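Local coordinates for possible thiamine biosynthesis enzyme (Candida albicans, PDB 2X7Q), which is of unknown function but adopts the periplasmic binding protein fold and may bind a small molecule, possibly one linked to thiamine biosynthesis, at residues Q117-S130 and G167-F179. The protein carries 1 engineered substitution. Sequence-based numbering, arbitrary orientation.
Sequences QLKRIGVSRIGSGS and GVEGSDAFMWEYF
The carboxylate of D172 grips K119 and R120, an example of how one side chain can join two neighbouring segments of a sheet. D172 OD2 accepts two backbone amides: K119 N reaches the anti lone pair, and R120 N, at 3.2 Å, comes from above the carboxylate plane in a nearly straight bond (172°). OD1 turns to the R120 side chain, where NH2 meets it on the syn side at 3.0 Å in a salt bridge, with a weaker bond from NE. The R120 chain is extended at chi2 and bends at chi3 (-65°), which turns the guanidinium across toward the carboxylate, their planes 76° apart; one guanidinium face lies against the G170-S171 backbone. R109 forms a second salt bridge with OD1, so the aspartate is probably held as an anion. Water 2 links D172 OD2 to R120 NE, the latter weakly.

Beyond D172 run strands 120-123 and 173-177, adjacent and parallel in the mixed five-stranded sheet of one of the two lobes of a periplasmic binding protein fold. D172 N donates to R120 O, and G122 N to A173 O at 2.9 Å. On the sheet face of I121 and A173, L118 brings its CD2 methyl unusually close to A173 CB, 3.4 Å. On the other face S171 OG, which bonds to S161 OG, lies 3.7 Å from G122 CA, and F174 CB packs on G122 O.

Further along, water 3 bridges the two strands and the first turn of helix 129-141, donating to G122 O and S130 O and accepting from M175 N. S130 CB presses on M175 O, a buried carbonyl without a partner, while S124 CB touches the W176 ring at its edge, 4.0 Å from CZ3; the indole also stacks with F155.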
loop_
_atom_site.group_PDB
_atom_site.type_symbol
_atom_site.label_atom_id
_atom_site.label_comp_id
_atom_site.label_asym_id
_atom_site.label_seq_id
_atom_site.Cartn_x
_atom_site.Cartn_y
_atom_site.Cartn_z
ATOM N N GLN A 117 -7.728 8.639 -23.714
ATOM C CA GLN A 117 -8.630 7.821 -24.520
ATOM C C GLN A 117 -9.320 6.740 -23.695
ATOM O O GLN A 117 -10.136 5.979 -24.213
ATOM C CB GLN A 117 -7.871 7.170 -25.677
ATOM C CG GLN A 117 -7.358 8.144 -26.720
ATOM C CD GLN A 117 -6.645 7.448 -27.863
ATOM O OE1 GLN A 117 -7.196 7.292 -28.953
ATOM N NE2 GLN A 117 -5.412 7.021 -27.617
ATOM N N LEU A 118 -8.998 6.684 -22.407
ATOM C CA LEU A 118 -9.512 5.627 -21.541
ATOM C C LEU A 118 -10.986 5.810 -21.186
ATOM O O LEU A 118 -11.425 6.913 -20.858
ATOM C CB LEU A 118 -8.674 5.521 -20.264
ATOM C CG LEU A 118 -7.181 5.260 -20.465
ATOM C CD1 LEU A 118 -6.494 5.046 -19.125
ATOM C CD2 LEU A 118 -6.965 4.069 -21.379
ATOM N N LYS A 119 -11.744 4.720 -21.260
ATOM C CA LYS A 119 -13.146 4.723 -20.864
ATOM C C LYS A 119 -13.429 3.561 -19.917
ATOM O O LYS A 119 -13.952 3.755 -18.821
ATOM C CB LYS A 119 -14.055 4.643 -22.093
ATOM C CG LYS A 119 -13.955 5.842 -23.030
ATOM C CD LYS A 119 -14.183 7.153 -22.285
ATOM C CE LYS A 119 -15.514 7.164 -21.554
ATOM N NZ LYS A 119 -16.665 6.971 -22.465
ATOM N N ARG A 120 -13.088 2.353 -20.353
ATOM C CA ARG A 120 -13.250 1.164 -19.525
ATOM C C ARG A 120 -11.999 0.929 -18.685
ATOM O O ARG A 120 -10.921 0.658 -19.218
ATOM C CB ARG A 120 -13.529 -0.061 -20.397
ATOM C CG ARG A 120 -14.849 -0.006 -21.148
ATOM C CD ARG A 120 -14.971 -1.158 -22.123
ATOM N NE ARG A 120 -13.973 -1.077 -23.185
ATOM C CZ ARG A 120 -13.761 -2.031 -24.086
ATOM N NH1 ARG A 120 -14.467 -3.149 -24.062
ATOM N NH2 ARG A 120 -12.833 -1.874 -25.016
ATOM N N ILE A 121 -12.151 1.030 -17.369
ATOM C CA ILE A 121 -11.026 0.873 -16.455
ATOM C C ILE A 121 -11.096 -0.437 -15.679
ATOM O O ILE A 121 -12.039 -0.669 -14.923
ATOM C CB ILE A 121 -10.948 2.042 -15.454
ATOM C CG1 ILE A 121 -10.815 3.372 -16.200
ATOM C CG2 ILE A 121 -9.783 1.846 -14.496
ATOM C CD1 ILE A 121 -9.603 3.450 -17.102
ATOM N N GLY A 122 -10.091 -1.286 -15.865
ATOM C CA GLY A 122 -10.019 -2.547 -15.151
ATOM C C GLY A 122 -9.377 -2.377 -13.788
ATOM O O GLY A 122 -8.309 -1.774 -13.664
ATOM N N VAL A 123 -10.035 -2.906 -12.762
ATOM C CA VAL A 123 -9.521 -2.822 -11.403
ATOM C C VAL A 123 -9.593 -4.181 -10.722
ATOM O O VAL A 123 -10.456 -4.993 -11.041
ATOM C CB VAL A 123 -10.304 -1.799 -10.560
ATOM C CG1 VAL A 123 -10.234 -0.419 -11.193
ATOM C CG2 VAL A 123 -11.750 -2.245 -10.396
ATOM N N SER A 124 -8.677 -4.429 -9.793
ATOM C CA SER A 124 -8.708 -5.653 -9.008
ATOM C C SER A 124 -10.016 -5.712 -8.228
ATOM O O SER A 124 -10.750 -6.692 -8.304
ATOM C CB SER A 124 -7.515 -5.708 -8.054
ATOM O OG SER A 124 -7.500 -4.593 -7.177
ATOM N N ARG A 125 -10.299 -4.645 -7.488
ATOM C CA ARG A 125 -11.526 -4.544 -6.703
ATOM C C ARG A 125 -11.928 -3.084 -6.551
ATOM O O ARG A 125 -11.096 -2.184 -6.680
ATOM C CB ARG A 125 -11.321 -5.184 -5.326
ATOM C CG ARG A 125 -10.383 -4.392 -4.438
ATOM C CD ARG A 125 -9.873 -5.216 -3.267
ATOM N NE ARG A 125 -8.881 -4.469 -2.504
ATOM C CZ ARG A 125 -7.598 -4.378 -2.838
ATOM N NH1 ARG A 125 -7.149 -4.997 -3.920
ATOM N NH2 ARG A 125 -6.766 -3.666 -2.090
ATOM N N ILE A 126 -13.205 -2.854 -6.263
ATOM C CA ILE A 126 -13.690 -1.500 -6.039
ATOM C C ILE A 126 -13.122 -0.954 -4.733
ATOM O O ILE A 126 -13.222 -1.598 -3.689
ATOM C CB ILE A 126 -15.228 -1.442 -5.984
ATOM C CG1 ILE A 126 -15.829 -1.947 -7.293
ATOM C CG2 ILE A 126 -15.699 -0.023 -5.700
ATOM C CD1 ILE A 126 -15.479 -1.103 -8.498
ATOM N N GLY A 127 -12.523 0.232 -4.795
ATOM C CA GLY A 127 -11.957 0.861 -3.614
ATOM C C GLY A 127 -10.474 0.598 -3.446
ATOM O O GLY A 127 -9.847 1.137 -2.538
ATOM N N SER A 128 -9.914 -0.231 -4.321
ATOM C CA SER A 128 -8.493 -0.546 -4.272
ATOM C C SER A 128 -7.657 0.612 -4.792
ATOM O O SER A 128 -8.195 1.641 -5.196
ATOM C CB SER A 128 -8.194 -1.797 -5.089
ATOM O OG SER A 128 -8.441 -1.585 -6.463
ATOM N N GLY A 129 -6.339 0.447 -4.765
ATOM C CA GLY A 129 -5.437 1.458 -5.281
ATOM C C GLY A 129 -5.632 1.665 -6.770
ATOM O O GLY A 129 -5.634 2.796 -7.254
ATOM N N SER A 130 -5.799 0.566 -7.498
ATOM C CA SER A 130 -6.009 0.622 -8.940
ATOM C C SER A 130 -7.296 1.371 -9.275
ATOM O O SER A 130 -7.423 1.958 -10.349
ATOM C CB SER A 130 -6.059 -0.787 -9.530
ATOM O OG SER A 130 -7.132 -1.533 -8.987
ATOM N N GLY A 167 -12.868 -15.225 -21.832
ATOM C CA GLY A 167 -13.040 -15.644 -20.453
ATOM C C GLY A 167 -13.199 -14.496 -19.476
ATOM O O GLY A 167 -13.671 -14.692 -18.354
ATOM N N VAL A 168 -12.800 -13.299 -19.899
ATOM C CA VAL A 168 -12.903 -12.114 -19.052
ATOM C C VAL A 168 -13.455 -10.915 -19.817
ATOM O O VAL A 168 -13.356 -10.854 -21.042
ATOM C CB VAL A 168 -11.537 -11.728 -18.452
ATOM C CG1 VAL A 168 -10.969 -12.869 -17.621
ATOM C CG2 VAL A 168 -10.568 -11.329 -19.555
ATOM N N GLU A 169 -14.033 -9.965 -19.087
ATOM C CA GLU A 169 -14.535 -8.733 -19.685
ATOM C C GLU A 169 -13.373 -7.865 -20.167
ATOM O O GLU A 169 -12.301 -7.852 -19.557
ATOM C CB GLU A 169 -15.399 -7.960 -18.684
ATOM C CG GLU A 169 -16.747 -8.610 -18.386
ATOM C CD GLU A 169 -17.558 -7.843 -17.362
ATOM O OE1 GLU A 169 -16.990 -7.442 -16.329
ATOM O OE2 GLU A 169 -18.771 -7.655 -17.581
ATOM N N GLY A 170 -13.590 -7.139 -21.259
ATOM C CA GLY A 170 -12.553 -6.301 -21.835
ATOM C C GLY A 170 -12.385 -4.975 -21.120
ATOM O O GLY A 170 -13.322 -4.468 -20.502
ATOM N N SER A 171 -11.183 -4.414 -21.207
ATOM C CA SER A 171 -10.891 -3.117 -20.604
ATOM C C SER A 171 -9.947 -2.321 -21.499
ATOM O O SER A 171 -9.250 -2.889 -22.340
ATOM C CB SER A 171 -10.273 -3.294 -19.215
ATOM O OG SER A 171 -11.171 -3.943 -18.333
ATOM N N ASP A 172 -9.933 -1.005 -21.321
ATOM C CA ASP A 172 -9.039 -0.149 -22.087
ATOM C C ASP A 172 -7.678 -0.035 -21.409
ATOM O O ASP A 172 -6.645 0.044 -22.076
ATOM C CB ASP A 172 -9.652 1.240 -22.285
ATOM C CG ASP A 172 -10.829 1.229 -23.239
ATOM O OD1 ASP A 172 -10.960 0.260 -24.013
ATOM O OD2 ASP A 172 -11.623 2.192 -23.215
ATOM N N ALA A 173 -7.685 -0.036 -20.080
ATOM C CA ALA A 173 -6.450 0.081 -19.313
ATOM C C ALA A 173 -6.662 -0.219 -17.832
ATOM O O ALA A 173 -7.788 -0.192 -17.335
ATOM C CB ALA A 173 -5.846 1.465 -19.485
ATOM N N PHE A 174 -5.565 -0.508 -17.138
ATOM C CA PHE A 174 -5.587 -0.719 -15.696
ATOM C C PHE A 174 -4.329 -0.110 -15.087
ATOM O O PHE A 174 -3.369 0.183 -15.798
ATOM C CB PHE A 174 -5.675 -2.212 -15.368
ATOM C CG PHE A 174 -4.431 -2.986 -15.709
ATOM C CD1 PHE A 174 -4.250 -3.510 -16.979
ATOM C CD2 PHE A 174 -3.447 -3.198 -14.756
ATOM C CE1 PHE A 174 -3.109 -4.226 -17.294
ATOM C CE2 PHE A 174 -2.306 -3.911 -15.065
ATOM C CZ PHE A 174 -2.136 -4.425 -16.335
HETATM N N MSE A 175 -4.332 0.083 -13.774
HETATM C CA MSE A 175 -3.187 0.681 -13.100
HETATM C C MSE A 175 -2.587 -0.280 -12.074
HETATM O O MSE A 175 -3.307 -0.890 -11.279
HETATM C CB MSE A 175 -3.586 1.999 -12.435
HETATM C CG MSE A 175 -4.168 3.017 -13.392
HETATM SE SE MSE A 175 -4.687 4.673 -12.525
HETATM C CE MSE A 175 -2.978 5.149 -11.743
ATOM N N TRP A 176 -1.266 -0.410 -12.097
ATOM C CA TRP A 176 -0.575 -1.329 -11.203
ATOM C C TRP A 176 0.826 -0.809 -10.908
ATOM O O TRP A 176 1.384 -0.037 -11.687
ATOM C CB TRP A 176 -0.506 -2.721 -11.835
ATOM C CG TRP A 176 -0.547 -3.841 -10.843
ATOM C CD1 TRP A 176 0.494 -4.631 -10.453
ATOM C CD2 TRP A 176 -1.694 -4.298 -10.111
ATOM N NE1 TRP A 176 0.067 -5.554 -9.527
ATOM C CE2 TRP A 176 -1.266 -5.368 -9.300
ATOM C CE3 TRP A 176 -3.034 -3.904 -10.067
ATOM C CZ2 TRP A 176 -2.141 -6.050 -8.452
ATOM C CZ3 TRP A 176 -3.896 -4.584 -9.223
ATOM C CH2 TRP A 176 -3.446 -5.644 -8.428
ATOM N N GLU A 177 1.390 -1.228 -9.780
ATOM C CA GLU A 177 2.725 -0.786 -9.393
ATOM C C GLU A 177 3.711 -1.023 -10.535
ATOM O O GLU A 177 3.721 -2.091 -11.145
ATOM C CB GLU A 177 3.179 -1.498 -8.116
ATOM C CG GLU A 177 4.414 -0.889 -7.468
ATOM C CD GLU A 177 5.697 -1.290 -8.170
ATOM O OE1 GLU A 177 5.933 -2.507 -8.329
ATOM O OE2 GLU A 177 6.466 -0.388 -8.563
ATOM N N TYR A 178 4.531 -0.016 -10.822
ATOM C CA TYR A 178 5.423 -0.047 -11.980
ATOM C C TYR A 178 6.335 -1.269 -12.037
ATOM O O TYR A 178 6.249 -2.066 -12.969
ATOM C CB TYR A 178 6.266 1.231 -12.050
ATOM C CG TYR A 178 7.334 1.190 -13.120
ATOM C CD1 TYR A 178 6.998 1.267 -14.467
ATOM C CD2 TYR A 178 8.678 1.078 -12.785
ATOM C CE1 TYR A 178 7.968 1.227 -15.449
ATOM C CE2 TYR A 178 9.655 1.038 -13.762
ATOM C CZ TYR A 178 9.295 1.112 -15.092
ATOM O OH TYR A 178 10.264 1.072 -16.071
ATOM N N PHE A 179 7.216 -1.404 -11.052
ATOM C CA PHE A 179 8.214 -2.471 -11.069
ATOM C C PHE A 179 7.592 -3.862 -11.074
ATOM O O PHE A 179 8.233 -4.834 -11.466
ATOM C CB PHE A 179 9.195 -2.321 -9.906
ATOM C CG PHE A 179 10.112 -1.139 -10.039
ATOM C CD1 PHE A 179 11.250 -1.214 -10.823
ATOM C CD2 PHE A 179 9.833 0.049 -9.383
ATOM C CE1 PHE A 179 12.093 -0.126 -10.949
ATOM C CE2 PHE A 179 10.670 1.141 -9.505
ATOM C CZ PHE A 179 11.803 1.053 -10.289
HETATM O O HOH W 1 -11.726 4.509 -25.806
HETATM O O HOH W 2 -13.887 1.510 -24.599
HETATM O O HOH W 3 -6.939 0.453 -12.691
#